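PDB 4K2M: 3-oxo-glucose-6-phosphate:glutamate aminotransferase from Bacillus subtilis subsp. subtilis, which catalyses the reversible, pyridoxal phosphate-dependent transamination of 3-dehydro-glucose 6-phosphate with glutamate to give kanosamine 6-phosphate, a step in antibiotic biosynthesis. Local coordinates for residues A[76-81]-A[306-311]; A[248-253]-A[314-319]; A[318-323]-A[348-353]. All coordinates share one frame; numbering follows the deposited sequence.

Contact 1: A[76-81]-A[306-311]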
loop_
_atom_site.group_PDB
_atom_site.type_symbol
_atom_site.label_atom_id
_atom_site.label_comp_id
_atom_site.label_asym_id
_atom_site.label_seq_id
_atom_site.Cartn_x
_atom_site.Cartn_y
_atom_site.Cartn_z
ATOM N N ARG A 76 1.798 -0.222 -22.714
ATOM C CA ARG A 76 0.719 -0.776 -23.510
ATOM C C ARG A 76 -0.279 -1.591 -22.699
ATOM O O ARG A 76 -1.286 -2.057 -23.233
ATOM C CB ARG A 76 1.295 -1.579 -24.684
ATOM C CG ARG A 76 1.974 -0.675 -25.711
ATOM C CD ARG A 76 2.705 -1.483 -26.772
ATOM N NE ARG A 76 1.821 -2.381 -27.518
ATOM C CZ ARG A 76 2.273 -3.347 -28.313
ATOM N NH1 ARG A 76 3.588 -3.523 -28.451
ATOM N NH2 ARG A 76 1.416 -4.145 -28.943
ATOM N N LEU A 77 -0.024 -1.744 -21.404
ATOM C CA LEU A 77 -0.971 -2.447 -20.549
ATOM C C LEU A 77 -2.132 -1.543 -20.139
ATOM O O LEU A 77 -3.099 -1.997 -19.529
ATOM C CB LEU A 77 -0.281 -3.014 -19.307
ATOM C CG LEU A 77 0.666 -4.173 -19.577
ATOM C CD1 LEU A 77 1.323 -4.647 -18.283
ATOM C CD2 LEU A 77 -0.096 -5.309 -20.233
ATOM N N ILE A 78 -2.040 -0.260 -20.467
ATOM C CA ILE A 78 -3.142 0.639 -20.171
ATOM C C ILE A 78 -3.463 1.387 -21.460
ATOM O O ILE A 78 -2.570 1.948 -22.081
ATOM C CB ILE A 78 -2.824 1.580 -18.978
ATOM C CG1 ILE A 78 -4.054 2.415 -18.607
ATOM C CG2 ILE A 78 -1.617 2.480 -19.265
ATOM C CD1 ILE A 78 -3.802 3.413 -17.458
ATOM N N THR A 79 -4.724 1.350 -21.887
ATOM C CA THR A 79 -5.106 1.933 -23.186
ATOM C C THR A 79 -5.432 3.405 -23.066
ATOM O O THR A 79 -5.630 3.912 -21.955
ATOM C CB THR A 79 -6.322 1.206 -23.791
ATOM O OG1 THR A 79 -7.470 1.421 -22.956
ATOM C CG2 THR A 79 -6.041 -0.289 -23.893
ATOM N N ASN A 80 -5.494 4.105 -24.199
ATOM C CA ASN A 80 -5.853 5.514 -24.155
ATOM C C ASN A 80 -7.249 5.706 -23.564
ATOM O O ASN A 80 -7.498 6.666 -22.835
ATOM C CB ASN A 80 -5.769 6.155 -25.552
ATOM C CG ASN A 80 -4.338 6.313 -26.046
ATOM O OD1 ASN A 80 -3.390 6.309 -25.260
ATOM N ND2 ASN A 80 -4.179 6.462 -27.363
ATOM N N ASP A 81 -8.170 4.799 -23.880
ATOM C CA ASP A 81 -9.527 4.910 -23.348
ATOM C C ASP A 81 -9.555 4.766 -21.820
ATOM O O ASP A 81 -10.306 5.457 -21.124
ATOM C CB ASP A 81 -10.471 3.902 -24.011
ATOM C CG ASP A 81 -10.905 4.335 -25.416
ATOM O OD1 ASP A 81 -10.583 5.476 -25.828
ATOM O OD2 ASP A 81 -11.578 3.530 -26.097
ATOM N N LEU A 306 -12.789 0.662 -10.427
ATOM C CA LEU A 306 -14.151 0.606 -10.936
ATOM C C LEU A 306 -14.176 1.029 -12.402
ATOM O O LEU A 306 -15.096 0.673 -13.135
ATOM C CB LEU A 306 -15.081 1.472 -10.088
ATOM C CG LEU A 306 -15.362 0.840 -8.728
ATOM C CD1 LEU A 306 -15.940 1.839 -7.738
ATOM C CD2 LEU A 306 -16.310 -0.358 -8.891
ATOM N N GLU A 307 -13.168 1.782 -12.832
ATOM C CA GLU A 307 -13.062 2.128 -14.254
ATOM C C GLU A 307 -12.373 1.026 -15.033
ATOM O O GLU A 307 -12.869 0.584 -16.072
ATOM C CB GLU A 307 -12.291 3.433 -14.459
ATOM C CG GLU A 307 -12.998 4.671 -13.963
ATOM C CD GLU A 307 -14.410 4.792 -14.497
ATOM O OE1 GLU A 307 -14.615 4.577 -15.713
ATOM O OE2 GLU A 307 -15.320 5.075 -13.689
ATOM N N ARG A 308 -11.223 0.569 -14.548
ATOM C CA ARG A 308 -10.442 -0.385 -15.328
ATOM C C ARG A 308 -11.139 -1.726 -15.426
ATOM O O ARG A 308 -10.909 -2.469 -16.375
ATOM C CB ARG A 308 -9.008 -0.527 -14.769
ATOM C CG ARG A 308 -8.229 0.800 -14.835
ATOM C CD ARG A 308 -6.726 0.590 -14.679
ATOM N NE ARG A 308 -6.181 -0.035 -15.880
ATOM C CZ ARG A 308 -4.946 -0.504 -16.022
ATOM N NH1 ARG A 308 -4.064 -0.438 -15.023
ATOM N NH2 ARG A 308 -4.593 -1.028 -17.195
ATOM N N MET A 309 -12.006 -2.030 -14.461
ATOM C CA MET A 309 -12.711 -3.303 -14.453
ATOM C C MET A 309 -13.646 -3.428 -15.637
ATOM O O MET A 309 -14.010 -4.543 -16.017
ATOM C CB MET A 309 -13.513 -3.478 -13.156
ATOM C CG MET A 309 -13.832 -4.926 -12.810
ATOM S SD MET A 309 -14.518 -5.070 -11.137
ATOM C CE MET A 309 -14.732 -3.328 -10.813
ATOM N N LYS A 310 -14.037 -2.296 -16.219
ATOM C CA LYS A 310 -14.954 -2.313 -17.358
ATOM C C LYS A 310 -14.343 -3.004 -18.568
ATOM O O LYS A 310 -15.059 -3.383 -19.501
ATOM C CB LYS A 310 -15.359 -0.888 -17.728
ATOM C CG LYS A 310 -16.072 -0.158 -16.604
ATOM C CD LYS A 310 -16.246 1.311 -16.952
ATOM C CE LYS A 310 -17.084 2.004 -15.888
ATOM N NZ LYS A 310 -17.251 3.452 -16.187
ATOM N N TYR A 311 -13.026 -3.173 -18.537
ATOM C CA TYR A 311 -12.275 -3.756 -19.645
ATOM C C TYR A 311 -11.946 -5.236 -19.425
ATOM O O TYR A 311 -11.419 -5.888 -20.325
ATOM C CB TYR A 311 -10.972 -2.956 -19.882
ATOM C CG TYR A 311 -11.205 -1.520 -20.308
ATOM C CD1 TYR A 311 -11.053 -1.127 -21.634
ATOM C CD2 TYR A 311 -11.583 -0.559 -19.378
ATOM C CE1 TYR A 311 -11.282 0.204 -22.020
ATOM C CE2 TYR A 311 -11.812 0.765 -19.754
ATOM C CZ TYR A 311 -11.664 1.136 -21.066
ATOM O OH TYR A 311 -11.902 2.458 -21.389
#
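The guanidinium of Arg308 carries Ile78 over one face, with CG1 of Ile78 3.7 Å above the plane and displaced toward its rim, while the carbonyl of Leu77 sits at its edge and in plane, Leu77 O lying 2.9 Å from Arg308 NH2. The ring of Tyr311 is met at its edge, where Asp81 CB comes to 3.3 Å from Tyr311 OH and Glu307 O, from four residues earlier, also lies in plane. Thr79 approaches the same ring tip to tip, OG1 standing 4.1 Å from Tyr311 CE1.

Arg308 gets there through a bend at chi3 (72°), which turns the guanidinium across the Ile78 side chain at about a right angle. Ile78 presents CB and CG1, the latter anti to the backbone N (chi1 -174°). The charged end is anchored mainly by Glu82, whose OE2 forms a salt bridge with Arg308 NE. Thr79 is the N-cap of helix 80-93, its side chain capping a backbone N beyond Asp81, and Glu82 OE1 accepts the N-H of Thr79 in return, as in a capping box. Tyr311 OH is hydrogen-bonded to Asp85, one turn further on.

The contact thus joins the entry to helix 80-93 with the end of helix 299-308 and the 3-10 turn 309-311, beside helix 41-46; Leu94 and Phe99 of the second subunit pack on Ile78 and Arg308.

Contact 2: A[248-253]-A[314-319]. With O1G (3-deoxy-3-[(E)-({3-hydroxy-2-methyl-5-[(phosphonooxy)methyl]pyridin-4-yl}methylidene)amino]-6-O-phosphono-alpha-D-gluco pyranose), chain C; ACT (acetate ion), chain F.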
loop_
_atom_site.group_PDB
_atom_site.type_symbol
_atom_site.label_atom_id
_atom_site.label_comp_id
_atom_site.label_asym_id
_atom_site.label_seq_id
_atom_site.Cartn_x
_atom_site.Cartn_y
_atom_site.Cartn_z
ATOM N N TYR A 248 0.143 -5.141 -13.604
ATOM C CA TYR A 248 0.462 -6.115 -14.641
ATOM C C TYR A 248 -0.516 -7.283 -14.662
ATOM O O TYR A 248 -0.417 -8.153 -15.528
ATOM C CB TYR A 248 1.879 -6.660 -14.480
ATOM C CG TYR A 248 2.900 -5.616 -14.099
ATOM C CD1 TYR A 248 2.926 -4.369 -14.715
ATOM C CD2 TYR A 248 3.817 -5.874 -13.102
ATOM C CE1 TYR A 248 3.863 -3.410 -14.339
ATOM C CE2 TYR A 248 4.749 -4.944 -12.733
ATOM C CZ TYR A 248 4.775 -3.719 -13.345
ATOM O OH TYR A 248 5.717 -2.795 -12.940
ATOM N N LYS A 249 -1.450 -7.322 -13.717
ATOM C CA LYS A 249 -2.382 -8.461 -13.653
ATOM C C LYS A 249 -3.468 -8.370 -14.736
ATOM O O LYS A 249 -3.620 -7.343 -15.405
ATOM C CB LYS A 249 -3.015 -8.583 -12.255
ATOM C CG LYS A 249 -2.004 -8.804 -11.108
ATOM C CD LYS A 249 -1.184 -10.076 -11.298
ATOM C CE LYS A 249 -0.063 -10.125 -10.268
ATOM N NZ LYS A 249 0.976 -9.086 -10.604
ATOM N N ASN A 250 -4.230 -9.449 -14.911
ATOM C CA ASN A 250 -5.287 -9.445 -15.933
ATOM C C ASN A 250 -6.272 -8.301 -15.723
ATOM O O ASN A 250 -6.839 -7.761 -16.675
ATOM C CB ASN A 250 -6.035 -10.783 -15.923
ATOM C CG ASN A 250 -5.251 -11.893 -16.595
ATOM O OD1 ASN A 250 -4.021 -11.886 -16.596
ATOM N ND2 ASN A 250 -5.963 -12.860 -17.178
ATOM N N PHE A 251 -6.492 -7.966 -14.454
ATOM C CA PHE A 251 -7.214 -6.762 -14.070
ATOM C C PHE A 251 -6.356 -6.094 -12.998
ATOM O O PHE A 251 -6.013 -6.724 -11.993
ATOM C CB PHE A 251 -8.582 -7.111 -13.470
ATOM C CG PHE A 251 -9.159 -6.005 -12.623
ATOM C CD1 PHE A 251 -9.195 -4.705 -13.097
ATOM C CD2 PHE A 251 -9.646 -6.269 -11.348
ATOM C CE1 PHE A 251 -9.703 -3.674 -12.323
ATOM C CE2 PHE A 251 -10.165 -5.254 -10.567
ATOM C CZ PHE A 251 -10.190 -3.940 -11.059
ATOM N N GLY A 252 -5.998 -4.832 -13.214
ATOM C CA GLY A 252 -5.234 -4.103 -12.224
ATOM C C GLY A 252 -5.681 -2.666 -12.080
ATOM O O GLY A 252 -6.486 -2.182 -12.874
ATOM N N VAL A 253 -5.176 -2.004 -11.041
ATOM C CA VAL A 253 -5.443 -0.593 -10.815
ATOM C C VAL A 253 -4.188 0.198 -11.200
ATOM O O VAL A 253 -3.423 -0.236 -12.068
ATOM C CB VAL A 253 -5.908 -0.321 -9.357
ATOM C CG1 VAL A 253 -7.275 -0.997 -9.116
ATOM C CG2 VAL A 253 -4.874 -0.834 -8.340
ATOM N N LEU A 314 -13.476 -8.274 -21.788
ATOM C CA LEU A 314 -12.915 -8.141 -23.137
ATOM C C LEU A 314 -11.433 -8.511 -23.127
ATOM O O LEU A 314 -10.957 -9.242 -23.992
ATOM C CB LEU A 314 -13.081 -6.723 -23.667
ATOM C CG LEU A 314 -12.314 -6.451 -24.968
ATOM C CD1 LEU A 314 -12.899 -7.272 -26.126
ATOM C CD2 LEU A 314 -12.285 -4.966 -25.312
ATOM N N ASN A 315 -10.706 -8.022 -22.132
ATOM C CA ASN A 315 -9.272 -8.297 -22.061
ATOM C C ASN A 315 -8.972 -9.764 -21.844
ATOM O O ASN A 315 -8.043 -10.315 -22.457
ATOM C CB ASN A 315 -8.596 -7.438 -20.985
ATOM C CG ASN A 315 -8.321 -6.028 -21.449
ATOM O OD1 ASN A 315 -8.388 -5.716 -22.652
ATOM N ND2 ASN A 315 -7.985 -5.153 -20.499
ATOM N N ASN A 316 -9.743 -10.412 -20.977
ATOM C CA ASN A 316 -9.531 -11.838 -20.754
ATOM C C ASN A 316 -9.868 -12.616 -22.020
ATOM O O ASN A 316 -9.181 -13.581 -22.355
ATOM C CB ASN A 316 -10.326 -12.358 -19.550
ATOM C CG ASN A 316 -9.521 -12.309 -18.262
ATOM O OD1 ASN A 316 -8.515 -11.595 -18.178
ATOM N ND2 ASN A 316 -9.943 -13.081 -17.260
ATOM N N PHE A 317 -10.891 -12.182 -22.744
ATOM C CA PHE A 317 -11.189 -12.840 -24.008
ATOM C C PHE A 317 -10.019 -12.680 -24.995
ATOM O O PHE A 317 -9.618 -13.642 -25.679
ATOM C CB PHE A 317 -12.479 -12.309 -24.642
ATOM C CG PHE A 317 -12.804 -12.985 -25.937
ATOM C CD1 PHE A 317 -13.451 -14.213 -25.943
ATOM C CD2 PHE A 317 -12.409 -12.414 -27.141
ATOM C CE1 PHE A 317 -13.730 -14.857 -27.137
ATOM C CE2 PHE A 317 -12.679 -13.042 -28.339
ATOM C CZ PHE A 317 -13.342 -14.261 -28.346
ATOM N N LYS A 318 -9.450 -11.485 -25.063
ATOM C CA LYS A 318 -8.337 -11.266 -25.988
ATOM C C LYS A 318 -7.146 -12.147 -25.621
ATOM O O LYS A 318 -6.475 -12.682 -26.503
ATOM C CB LYS A 318 -7.951 -9.789 -26.032
ATOM C CG LYS A 318 -8.975 -8.920 -26.807
ATOM C CD LYS A 318 -8.516 -7.472 -26.879
ATOM C CE LYS A 318 -7.472 -7.281 -27.979
ATOM N NZ LYS A 318 -6.996 -5.854 -28.010
ATOM N N ARG A 319 -6.884 -12.290 -24.326
ATOM C CA ARG A 319 -5.838 -13.211 -23.876
ATOM C C ARG A 319 -6.094 -14.631 -24.333
ATOM O O ARG A 319 -5.168 -15.316 -24.788
ATOM C CB ARG A 319 -5.707 -13.178 -22.348
ATOM C CG ARG A 319 -5.123 -11.883 -21.817
ATOM C CD ARG A 319 -5.108 -11.947 -20.281
ATOM N NE ARG A 319 -4.506 -10.749 -19.695
ATOM C CZ ARG A 319 -3.210 -10.622 -19.419
ATOM N NH1 ARG A 319 -2.379 -11.625 -19.663
ATOM N NH2 ARG A 319 -2.741 -9.476 -18.922
HETATM P P O1G C . 1.060 -8.250 -5.215
HETATM C C3A O1G C . 1.834 -13.343 -7.900
HETATM O O3 O1G C . 2.199 -13.372 -9.205
HETATM C C1 O1G C . 5.916 -9.650 -11.099
HETATM N "N1'" O1G C . 1.018 -14.393 -5.944
HETATM C C2 O1G C . 4.989 -10.661 -10.419
HETATM O O2 O1G C . 4.597 -11.557 -11.513
HETATM C C9A O1G C . 1.369 -14.483 -7.237
HETATM C C2A O1G C . 1.226 -15.833 -7.920
HETATM C C3 O1G C . 3.762 -10.019 -9.748
HETATM N "N3'" O1G C . 3.173 -11.104 -8.943
HETATM O O1 O1G C . 5.324 -9.096 -12.284
HETATM C C4 O1G C . 4.136 -8.778 -8.914
HETATM O O4 O1G C . 2.865 -8.108 -8.808
HETATM C C4A O1G C . 1.936 -12.135 -7.234
HETATM C C4B O1G C . 2.450 -10.923 -7.903
HETATM C C5 O1G C . 5.014 -7.872 -9.776
HETATM O O5 O1G C . 6.194 -8.554 -10.217
HETATM C C5A O1G C . 1.570 -12.071 -5.892
HETATM C C5T O1G C . 1.622 -10.828 -4.989
HETATM C C6 O1G C . 5.620 -6.719 -9.025
HETATM C C6A O1G C . 1.119 -13.226 -5.271
HETATM O OP1 O1G C . 1.488 -8.213 -3.763
HETATM O OP2 O1G C . -0.244 -7.567 -5.458
HETATM O OP3 O1G C . 2.214 -7.850 -6.164
HETATM O OP4 O1G C . 0.719 -9.826 -5.511
HETATM O O6 O1G C . 6.206 -5.749 -9.807
HETATM P "P'" O1G C . 6.174 -4.204 -9.360
HETATM O OP6 O1G C . 4.710 -3.819 -9.333
HETATM O OP7 O1G C . 6.863 -4.073 -8.021
HETATM O OP8 O1G C . 6.950 -3.531 -10.495
HETATM C C ACT F . 0.463 -9.889 -18.374
HETATM O O ACT F . -0.213 -10.623 -19.077
HETATM O OXT ACT F . 0.049 -8.766 -18.108
HETATM C CH3 ACT F . 1.801 -10.371 -17.870
HETATM O O HOH W 1 -4.270 -7.082 -18.460
HETATM O O HOH W 2 -6.838 -9.453 -19.017
HETATM O O HOH W 3 -8.520 -5.870 -17.638
#
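Arg319 NH2 is the best-held polar atom, with three bonds: both acetate oxygens, ACT OXT at 3.0 Å in a nearly straight bond (166°) and ACT O, plus water 1. On the neighbouring branch the bond from Arg319 NH1 to ACT O is very short at 2.5 Å, and Arg319 NE donates to water 2, so all three nitrogens are engaged around the guanidinium edge. The side chain runs extended from CG to NE, which carries the head group from helix 312-329 to the loop.

Over one guanidinium face lies the Asn250 amide, its OD1 3.2 Å above the plane and centred, with the two planes only 14° apart. This is stacking: the angles from OD1 to Arg319 NE and NH1 are poor for hydrogen bonding. Asn250 OD1 instead accepts from His351 ND1, and Asn250 ND2 donates to Val349 O. ND2 also makes a weak bond of 3.0 Å (134°) to Asn316 OD1, whose amide stands almost perpendicular; Asn316 ND2 is hydrogen-bonded to Ile229 O, which helps set that turn. Water 2 joins Asn250 O, Asn316 OD1 and Arg319 NE, while water 3 bridges Asn250 O to Asn315 ND2.

Lys249 and Tyr248 point the other way, into the active site of this aspartate aminotransferase-fold enzyme. Lys249 is the residue that carries the cofactor in the internal aldimine; here, with the external aldimine O1G bound, its amine is released and Lys249 NZ donates to O1G O4 at 2.8 Å. Tyr248 OH donates to the sugar phosphate oxygen OP8 at 2.8 Å. The acetate, probably from the crystallisation liquor, suggests that the arginine end offers a spot for a carboxylate. The charge of Arg319 would favour the anion, yet Tyr248 O lies 2.7 Å from ACT OXT, so the acetate may hold a proton there.

Contact 3: A[318-323]-A[348-353]. With ACT (acetate ion), chain F.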
loop_
_atom_site.group_PDB
_atom_site.type_symbol
_atom_site.label_atom_id
_atom_site.label_comp_id
_atom_site.label_asym_id
_atom_site.label_seq_id
_atom_site.Cartn_x
_atom_site.Cartn_y
_atom_site.Cartn_z
ATOM N N LYS A 318 -9.450 -11.485 -25.063
ATOM C CA LYS A 318 -8.337 -11.266 -25.988
ATOM C C LYS A 318 -7.146 -12.147 -25.621
ATOM O O LYS A 318 -6.475 -12.682 -26.503
ATOM C CB LYS A 318 -7.951 -9.789 -26.032
ATOM C CG LYS A 318 -8.975 -8.920 -26.807
ATOM C CD LYS A 318 -8.516 -7.472 -26.879
ATOM C CE LYS A 318 -7.472 -7.281 -27.979
ATOM N NZ LYS A 318 -6.996 -5.854 -28.010
ATOM N N ARG A 319 -6.884 -12.290 -24.326
ATOM C CA ARG A 319 -5.838 -13.211 -23.876
ATOM C C ARG A 319 -6.094 -14.631 -24.333
ATOM O O ARG A 319 -5.168 -15.316 -24.788
ATOM C CB ARG A 319 -5.707 -13.178 -22.348
ATOM C CG ARG A 319 -5.123 -11.883 -21.817
ATOM C CD ARG A 319 -5.108 -11.947 -20.281
ATOM N NE ARG A 319 -4.506 -10.749 -19.695
ATOM C CZ ARG A 319 -3.210 -10.622 -19.419
ATOM N NH1 ARG A 319 -2.379 -11.625 -19.663
ATOM N NH2 ARG A 319 -2.741 -9.476 -18.922
ATOM N N LEU A 320 -7.345 -15.078 -24.222
ATOM C CA LEU A 320 -7.693 -16.428 -24.648
ATOM C C LEU A 320 -7.462 -16.582 -26.160
ATOM O O LEU A 320 -6.943 -17.611 -26.620
ATOM C CB LEU A 320 -9.153 -16.743 -24.304
ATOM C CG LEU A 320 -9.751 -17.970 -24.998
ATOM C CD1 LEU A 320 -9.073 -19.251 -24.536
ATOM C CD2 LEU A 320 -11.270 -18.039 -24.788
ATOM N N PHE A 321 -7.859 -15.568 -26.927
ATOM C CA PHE A 321 -7.690 -15.629 -28.377
ATOM C C PHE A 321 -6.217 -15.770 -28.709
ATOM O O PHE A 321 -5.831 -16.588 -29.551
ATOM C CB PHE A 321 -8.257 -14.388 -29.076
ATOM C CG PHE A 321 -8.168 -14.459 -30.578
ATOM C CD1 PHE A 321 -9.128 -15.159 -31.304
ATOM C CD2 PHE A 321 -7.122 -13.852 -31.260
ATOM C CE1 PHE A 321 -9.059 -15.242 -32.692
ATOM C CE2 PHE A 321 -7.043 -13.929 -32.650
ATOM C CZ PHE A 321 -8.015 -14.635 -33.363
ATOM N N LEU A 322 -5.389 -14.974 -28.042
ATOM C CA LEU A 322 -3.947 -15.060 -28.234
ATOM C C LEU A 322 -3.405 -16.443 -27.880
ATOM O O LEU A 322 -2.582 -16.990 -28.615
ATOM C CB LEU A 322 -3.227 -14.001 -27.397
ATOM C CG LEU A 322 -3.403 -12.585 -27.945
ATOM C CD1 LEU A 322 -2.900 -11.583 -26.903
ATOM C CD2 LEU A 322 -2.666 -12.379 -29.289
ATOM N N ALA A 323 -3.854 -17.006 -26.763
ATOM C CA ALA A 323 -3.365 -18.309 -26.331
ATOM C C ALA A 323 -3.772 -19.374 -27.341
ATOM O O ALA A 323 -2.971 -20.228 -27.719
ATOM C CB ALA A 323 -3.888 -18.659 -24.932
ATOM N N HIS A 348 -8.261 -21.738 -17.395
ATOM C CA HIS A 348 -7.032 -20.953 -17.537
ATOM C C HIS A 348 -7.453 -19.549 -17.968
ATOM O O HIS A 348 -8.356 -19.403 -18.797
ATOM C CB HIS A 348 -6.160 -21.578 -18.646
ATOM C CG HIS A 348 -4.682 -21.342 -18.493
ATOM N ND1 HIS A 348 -4.137 -20.104 -18.231
ATOM C CD2 HIS A 348 -3.639 -22.202 -18.607
ATOM C CE1 HIS A 348 -2.818 -20.215 -18.166
ATOM N NE2 HIS A 348 -2.492 -21.473 -18.395
ATOM N N VAL A 349 -6.822 -18.514 -17.408
ATOM C CA VAL A 349 -7.101 -17.153 -17.859
ATOM C C VAL A 349 -5.903 -16.495 -18.543
ATOM O O VAL A 349 -5.952 -15.324 -18.893
ATOM C CB VAL A 349 -7.668 -16.239 -16.749
ATOM C CG1 VAL A 349 -9.034 -16.726 -16.299
ATOM C CG2 VAL A 349 -6.694 -16.149 -15.540
ATOM N N TRP A 350 -4.831 -17.259 -18.723
ATOM C CA TRP A 350 -3.748 -16.858 -19.613
ATOM C C TRP A 350 -3.101 -15.561 -19.177
ATOM O O TRP A 350 -2.912 -14.637 -19.966
ATOM C CB TRP A 350 -4.252 -16.772 -21.064
ATOM C CG TRP A 350 -4.909 -18.061 -21.480
ATOM C CD1 TRP A 350 -6.249 -18.274 -21.685
ATOM C CD2 TRP A 350 -4.260 -19.318 -21.697
ATOM N NE1 TRP A 350 -6.467 -19.604 -22.015
ATOM C CE2 TRP A 350 -5.260 -20.259 -22.030
ATOM C CE3 TRP A 350 -2.923 -19.744 -21.640
ATOM C CZ2 TRP A 350 -4.967 -21.596 -22.318
ATOM C CZ3 TRP A 350 -2.632 -21.078 -21.917
ATOM C CH2 TRP A 350 -3.652 -21.987 -22.255
ATOM N N HIS A 351 -2.742 -15.497 -17.897
ATOM C CA HIS A 351 -1.964 -14.364 -17.426
ATOM C C HIS A 351 -0.553 -14.395 -18.034
ATOM O O HIS A 351 -0.011 -13.364 -18.443
ATOM C CB HIS A 351 -1.858 -14.380 -15.902
ATOM C CG HIS A 351 -0.984 -13.291 -15.372
ATOM N ND1 HIS A 351 -1.291 -11.956 -15.523
ATOM C CD2 HIS A 351 0.203 -13.335 -14.723
ATOM C CE1 HIS A 351 -0.336 -11.223 -14.976
ATOM N NE2 HIS A 351 0.582 -12.034 -14.485
ATOM N N LEU A 352 0.040 -15.589 -18.060
ATOM C CA LEU A 352 1.318 -15.837 -18.718
ATOM C C LEU A 352 1.134 -17.047 -19.615
ATOM O O LEU A 352 0.249 -17.865 -19.365
ATOM C CB LEU A 352 2.431 -16.068 -17.678
ATOM C CG LEU A 352 2.841 -14.782 -16.932
ATOM C CD1 LEU A 352 3.334 -15.048 -15.488
ATOM C CD2 LEU A 352 3.896 -13.998 -17.718
ATOM N N PHE A 353 1.959 -17.160 -20.658
ATOM C CA PHE A 353 1.814 -18.240 -21.637
ATOM C C PHE A 353 3.090 -19.065 -21.664
ATOM O O PHE A 353 4.084 -18.660 -22.283
ATOM C CB PHE A 353 1.542 -17.697 -23.051
ATOM C CG PHE A 353 1.260 -18.786 -24.045
ATOM C CD1 PHE A 353 -0.038 -19.266 -24.201
ATOM C CD2 PHE A 353 2.297 -19.379 -24.778
ATOM C CE1 PHE A 353 -0.314 -20.314 -25.082
ATOM C CE2 PHE A 353 2.026 -20.421 -25.675
ATOM C CZ PHE A 353 0.714 -20.893 -25.814
HETATM C C ACT F . 0.463 -9.889 -18.374
HETATM O O ACT F . -0.213 -10.623 -19.077
HETATM O OXT ACT F . 0.049 -8.766 -18.108
HETATM C CH3 ACT F . 1.801 -10.371 -17.870
#
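Packing is tightest at Trp350, whose indole is sandwiched: Ala323 CB lies over the centre of one face, 3.5 Å from the centroid of the five-membered ring and 20° off its normal in a CH-pi contact, and His348 covers the opposite face. The methyl's closest approach is 3.3 Å, from Ala323 CB to Trp350 CD2. Leu320 crosses the indole obliquely, bringing CD1 to 3.6 Å from Trp350 NE1. Phe353 adds its CE1, 3.9 Å from Ala323 CB.

His348 has a second part in this stack, since its ND1 accepts the backbone N-H of Trp350 at 3.0 Å, close to the imidazole plane. The bond fixes the ring beneath the indole. The loop lies between helix 331-335 and strand 353-356, whose antiparallel partner is strand 412-415, and it fastens that two-stranded sheet to helix 312-329 in the aspartate aminotransferase fold.

The other flank is polar, and across it the segments are joined less evenly, by one good bond and one weak one. Arg319 NH1 bonds to Trp350 O at 3.1 Å, in the carbonyl plane and on a lone pair, but reaches His351 O only weakly, at 3.2 Å with a 123° angle. The acetate occupies this side, its methyl near His351 CE1, and the His351 ring, its ND1 taken by Asn250, touches Gln227, a cofactor-binding residue.

From the N terminus, residues 76-81 enter helix 80-93, and contact 1 closes on 306-311 more than two hundred residues later. Inside that span, after the strand 240-244, the lysine-bearing loop 248-253 opens contact 2, which closes on 314-319, so contacts 1 and 2 cross. Contact 3 starts from the same helix 312-329, sharing Lys318 and Arg319, and closes a short loop at 348-353. Contacts 1 and 2 touch through Arg308 and Val253, contacts 2 and 3 through Asn250, His351 and Val349. Together they tie the seven-stranded sheet's active-site loop to helices 80-93, 299-308 and 312-329 and to strand 353-356.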